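Local atomic coordinates of probable acetyltransferase (Agrobacterium tumefaciens, PDB entry 2GE3), a protein that probably transfers the acetyl group of acetyl coenzyme A to an acceptor not yet identified, as a member of the GNAT acetyltransferase family. Residues 103-111 with 135-143. Sequence-based numbering, arbitrary orientation.
With ACO (acetyl coenzyme *a), chain E.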
loop_
_atom_site.group_PDB
_atom_site.type_symbol
_atom_site.label_atom_id
_atom_site.label_comp_id
_atom_site.label_asym_id
_atom_site.label_seq_id
_atom_site.Cartn_x
_atom_site.Cartn_y
_atom_site.Cartn_z
ATOM N N GLY A 103 -8.779 -4.475 22.546
ATOM C CA GLY A 103 -8.523 -3.902 21.235
ATOM C C GLY A 103 -9.168 -2.550 21.096
ATOM O O GLY A 103 -8.592 -1.647 20.520
ATOM N N ALA A 104 -10.396 -2.428 21.598
ATOM C CA ALA A 104 -11.115 -1.146 21.576
ATOM C C ALA A 104 -10.354 -0.101 22.315
ATOM O O ALA A 104 -10.174 0.982 21.788
ATOM C CB ALA A 104 -12.521 -1.321 22.098
ATOM N N ARG A 105 -9.767 -0.459 23.478
ATOM C CA ARG A 105 -8.982 0.503 24.250
ATOM C C ARG A 105 -7.688 0.889 23.594
ATOM O O ARG A 105 -7.317 2.036 23.575
ATOM C CB ARG A 105 -8.629 -0.038 25.678
ATOM C CG ARG A 105 -9.785 -0.347 26.650
ATOM C CD ARG A 105 -9.142 -0.330 28.016
ATOM N NE ARG A 105 -8.905 -1.584 28.560
ATOM C CZ ARG A 105 -7.914 -1.895 29.396
ATOM N NH1 ARG A 105 -6.944 -1.051 29.734
ATOM N NH2 ARG A 105 -7.900 -3.130 29.854
ATOM N N LEU A 106 -6.947 -0.091 23.120
ATOM C CA LEU A 106 -5.709 0.186 22.355
ATOM C C LEU A 106 -5.967 1.055 21.115
ATOM O O LEU A 106 -5.194 1.995 20.858
ATOM C CB LEU A 106 -5.128 -1.137 21.891
ATOM C CG LEU A 106 -3.726 -1.741 22.038
ATOM C CD1 LEU A 106 -2.830 -1.256 23.155
ATOM C CD2 LEU A 106 -3.938 -3.336 22.062
HETATM N N MSE A 107 -7.023 0.750 20.343
HETATM C CA MSE A 107 -7.397 1.573 19.201
HETATM C C MSE A 107 -7.726 3.010 19.556
HETATM O O MSE A 107 -7.224 3.888 18.930
HETATM C CB MSE A 107 -8.613 1.013 18.479
HETATM C CG MSE A 107 -8.555 1.192 16.930
HETATM SE SE MSE A 107 -9.592 -0.396 16.158
HETATM C CE MSE A 107 -8.986 -1.425 17.597
ATOM N N ARG A 108 -8.590 3.239 20.567
ATOM C CA ARG A 108 -8.882 4.589 21.036
ATOM C C ARG A 108 -7.698 5.447 21.387
ATOM O O ARG A 108 -7.682 6.661 21.085
ATOM C CB ARG A 108 -9.879 4.542 22.217
ATOM C CG ARG A 108 -11.133 3.883 21.779
ATOM C CD ARG A 108 -12.394 4.315 22.383
ATOM N NE ARG A 108 -13.135 3.145 22.783
ATOM C CZ ARG A 108 -14.234 2.646 22.242
ATOM N NH1 ARG A 108 -14.908 3.207 21.134
ATOM N NH2 ARG A 108 -14.689 1.556 22.882
ATOM N N ARG A 109 -6.758 4.862 22.129
ATOM C CA ARG A 109 -5.535 5.572 22.494
ATOM C C ARG A 109 -4.701 5.879 21.261
ATOM O O ARG A 109 -4.077 6.958 21.149
ATOM C CB ARG A 109 -4.681 4.745 23.465
ATOM C CG ARG A 109 -5.284 4.694 24.939
ATOM C CD ARG A 109 -5.173 6.147 25.578
ATOM N NE ARG A 109 -3.761 6.530 25.807
ATOM C CZ ARG A 109 -2.993 6.013 26.785
ATOM N NH1 ARG A 109 -3.467 5.045 27.594
ATOM N NH2 ARG A 109 -1.738 6.422 26.935
ATOM N N THR A 110 -4.614 4.903 20.366
ATOM C CA THR A 110 -3.739 4.998 19.195
ATOM C C THR A 110 -4.311 6.022 18.196
ATOM O O THR A 110 -3.563 6.797 17.650
ATOM C CB THR A 110 -3.481 3.606 18.553
ATOM O OG1 THR A 110 -2.944 2.734 19.561
ATOM C CG2 THR A 110 -2.466 3.669 17.296
ATOM N N LEU A 111 -5.624 6.031 17.975
ATOM C CA LEU A 111 -6.297 7.041 17.138
ATOM C C LEU A 111 -6.252 8.430 17.697
ATOM O O LEU A 111 -6.144 9.452 16.956
ATOM C CB LEU A 111 -7.771 6.632 16.894
ATOM C CG LEU A 111 -7.967 5.365 15.990
ATOM C CD1 LEU A 111 -9.414 4.962 16.021
ATOM C CD2 LEU A 111 -7.545 5.633 14.472
ATOM N N ALA A 135 -15.890 -6.394 13.191
ATOM C CA ALA A 135 -16.840 -5.882 14.182
ATOM C C ALA A 135 -16.229 -4.860 15.080
ATOM O O ALA A 135 -16.908 -3.888 15.446
ATOM C CB ALA A 135 -17.407 -7.026 15.071
ATOM N N LEU A 136 -14.974 -5.070 15.481
ATOM C CA LEU A 136 -14.287 -4.043 16.290
ATOM C C LEU A 136 -14.033 -2.784 15.462
ATOM O O LEU A 136 -14.277 -1.668 15.932
ATOM C CB LEU A 136 -12.952 -4.546 16.890
ATOM C CG LEU A 136 -12.120 -3.423 17.577
ATOM C CD1 LEU A 136 -12.895 -2.889 18.746
ATOM C CD2 LEU A 136 -10.691 -3.761 18.019
ATOM N N TYR A 137 -13.547 -2.927 14.242
ATOM C CA TYR A 137 -13.357 -1.721 13.415
ATOM C C TYR A 137 -14.653 -0.953 13.154
ATOM O O TYR A 137 -14.665 0.243 13.221
ATOM C CB TYR A 137 -12.696 -2.069 12.078
ATOM C CG TYR A 137 -11.377 -2.716 12.239
ATOM C CD1 TYR A 137 -10.533 -2.367 13.308
ATOM C CD2 TYR A 137 -10.942 -3.729 11.342
ATOM C CE1 TYR A 137 -9.278 -3.053 13.537
ATOM C CE2 TYR A 137 -9.665 -4.348 11.487
ATOM C CZ TYR A 137 -8.845 -4.010 12.582
ATOM O OH TYR A 137 -7.613 -4.625 12.726
ATOM N N GLU A 138 -15.747 -1.662 12.847
ATOM C CA GLU A 138 -17.064 -0.983 12.742
ATOM C C GLU A 138 -17.449 -0.210 14.026
ATOM O O GLU A 138 -17.829 0.925 13.952
ATOM C CB GLU A 138 -18.187 -1.982 12.359
ATOM C CG GLU A 138 -17.907 -2.472 10.902
ATOM C CD GLU A 138 -18.834 -3.597 10.443
ATOM O OE1 GLU A 138 -19.495 -4.209 11.301
ATOM O OE2 GLU A 138 -18.867 -3.918 9.234
ATOM N N LYS A 139 -17.295 -0.850 15.193
ATOM C CA LYS A 139 -17.663 -0.284 16.452
ATOM C C LYS A 139 -16.862 0.986 16.661
ATOM O O LYS A 139 -17.397 1.974 17.074
ATOM C CB LYS A 139 -17.347 -1.281 17.562
ATOM C CG LYS A 139 -17.673 -0.802 18.890
ATOM C CD LYS A 139 -16.774 -1.354 19.952
ATOM C CE LYS A 139 -16.660 -2.892 19.908
ATOM N NZ LYS A 139 -15.919 -3.336 21.183
ATOM N N ILE A 140 -15.551 0.949 16.406
ATOM C CA ILE A 140 -14.714 2.131 16.626
ATOM C C ILE A 140 -15.101 3.285 15.672
ATOM O O ILE A 140 -14.828 4.393 15.995
ATOM C CB ILE A 140 -13.224 1.778 16.416
ATOM C CG1 ILE A 140 -12.749 0.762 17.482
ATOM C CG2 ILE A 140 -12.342 3.034 16.438
ATOM C CD1 ILE A 140 -12.920 1.125 18.923
ATOM N N GLY A 141 -15.704 3.001 14.496
ATOM C CA GLY A 141 -16.162 4.026 13.581
ATOM C C GLY A 141 -15.395 4.022 12.224
ATOM O O GLY A 141 -15.535 4.953 11.449
ATOM N N PHE A 142 -14.663 2.943 11.876
ATOM C CA PHE A 142 -14.110 2.809 10.515
ATOM C C PHE A 142 -15.262 2.588 9.523
ATOM O O PHE A 142 -16.211 1.962 9.858
ATOM C CB PHE A 142 -13.101 1.688 10.396
ATOM C CG PHE A 142 -11.773 2.056 10.953
ATOM C CD1 PHE A 142 -11.556 2.064 12.342
ATOM C CD2 PHE A 142 -10.713 2.372 10.098
ATOM C CE1 PHE A 142 -10.304 2.381 12.862
ATOM C CE2 PHE A 142 -9.445 2.718 10.618
ATOM C CZ PHE A 142 -9.219 2.696 11.995
ATOM N N ALA A 143 -15.183 3.206 8.355
ATOM C CA ALA A 143 -16.076 3.017 7.256
ATOM C C ALA A 143 -15.478 1.984 6.280
ATOM O O ALA A 143 -14.241 1.990 5.972
ATOM C CB ALA A 143 -16.304 4.395 6.531
HETATM N N1A ACO E . -17.992 -12.220 15.015
HETATM C C2A ACO E . -18.595 -11.037 15.138
HETATM N N3A ACO E . -18.274 -10.202 16.142
HETATM C C4A ACO E . -17.354 -10.555 17.074
HETATM C C5A ACO E . -16.654 -11.804 16.988
HETATM C C6A ACO E . -17.030 -12.671 15.877
HETATM N N6A ACO E . -16.337 -13.879 15.778
HETATM N N7A ACO E . -15.817 -11.920 18.095
HETATM C C8A ACO E . -15.911 -10.800 18.813
HETATM N N9A ACO E . -16.850 -10.016 18.218
HETATM C C1B ACO E . -17.207 -8.700 18.680
HETATM C C2B ACO E . -17.330 -8.524 20.184
HETATM O O2B ACO E . -18.721 -8.761 20.490
HETATM C C3B ACO E . -16.887 -7.054 20.226
HETATM O O3B ACO E . -17.941 -6.245 19.678
HETATM P P3B ACO E . -19.187 -5.578 20.513
HETATM O O7A ACO E . -20.150 -6.631 21.050
HETATM O O8A ACO E . -19.790 -4.832 19.321
HETATM O O9A ACO E . -18.547 -4.942 21.702
HETATM C C4B ACO E . -15.768 -6.911 19.193
HETATM O O4B ACO E . -16.086 -7.894 18.216
HETATM C C5B ACO E . -14.380 -7.259 19.800
HETATM O O5B ACO E . -13.961 -6.160 20.595
HETATM P P1A ACO E . -12.720 -6.159 21.519
HETATM O O1A ACO E . -12.455 -4.713 21.709
HETATM O O2A ACO E . -13.209 -7.121 22.581
HETATM O O3A ACO E . -11.622 -6.831 20.530
HETATM P P2A ACO E . -10.262 -7.536 20.845
HETATM O O4A ACO E . -9.607 -7.238 22.157
HETATM O O5A ACO E . -10.545 -8.983 20.547
HETATM O O6A ACO E . -9.308 -6.886 19.671
HETATM C CBP ACO E . -8.510 -7.783 17.541
HETATM C CCP ACO E . -9.673 -7.114 18.294
HETATM C CDP ACO E . -9.043 -8.153 16.117
HETATM C CEP ACO E . -7.295 -6.861 17.455
HETATM C CAP ACO E . -7.938 -9.054 18.291
HETATM O OAP ACO E . -9.026 -9.936 18.420
HETATM C C9P ACO E . -6.820 -9.841 17.667
HETATM O O9P ACO E . -5.652 -9.547 17.919
HETATM N N8P ACO E . -7.119 -10.877 16.857
HETATM C C7P ACO E . -6.013 -11.571 16.157
HETATM C C6P ACO E . -5.180 -10.673 15.268
HETATM C C5P ACO E . -5.899 -9.726 14.338
HETATM O O5P ACO E . -6.943 -10.019 13.762
HETATM N N4P ACO E . -5.289 -8.554 14.118
HETATM C C3P ACO E . -6.006 -7.442 13.527
HETATM C C2P ACO E . -6.317 -7.763 12.085
HETATM S S1P ACO E . -4.818 -7.796 11.134
HETATM C C ACO E . -5.888 -7.206 9.995
HETATM O O ACO E . -6.874 -6.647 10.393
HETATM C CH3 ACO E . -5.452 -7.345 8.558
#
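Ile-140 holds CG1 anti to its carbonyl carbon (chi1 -65°), which leaves CG2 anti to the backbone N, and the two branches enter a hole formed by Ala-104, Met-107, Arg-108 and Leu-111, a knob-into-hole contact in which they spread over different partners. CG1 lies 3.6 Å from SE of Met-107, modelled as selenomethionine, CG2 meets Leu-111 CD1 at 3.5 Å, and CD1 covers one face of the Arg-108 guanidinium near its rim and also rests on Ala-104. Tyr-137 leaves its backbone on the far side, yet its ring swings back until CD1 is 3.6 Å from Met-107 SE. The selenium is 87° off the ring normal, so this Met-aromatic contact is made at the ring edge and in plane. Phe-142 adds a looser apolar contact to the CD1 methyl of Leu-111.

The same two helices hold acetyl coenzyme A. Gly-103 N donates to ACO O4A (2.9 Å) and Ala-104 N to ACO O1A (3.1 Å), the diphosphate grip by backbone amides near a helix N-terminus that is characteristic of GNAT enzymes; Gly-101 N and Asn-99 N also bond the cofactor. From the other helix, Lys-139 NZ bonds ACO O9A on the 3'-phosphate at 3.1 Å, while Tyr-137 OH donates to the acetyl oxygen, ACO O, at 3.2 Å. Gly-141, with positive phi, ends this helix in a Schellman motif; its N and that of Phe-142 both bond back to Tyr-137 O.

The short segments cross at -47° with axes 10.4 Å apart, and no hydrogen bond links them directly. Beneath, Leu-111 touches Ile-75, Ile-122 and Ile-166, while Tyr-137 and Phe-142 share Leu-124 and Met-164, seating helices 102-117 and 131-140 on the central sheet, on strands 68-77, 121-127 and 158-167.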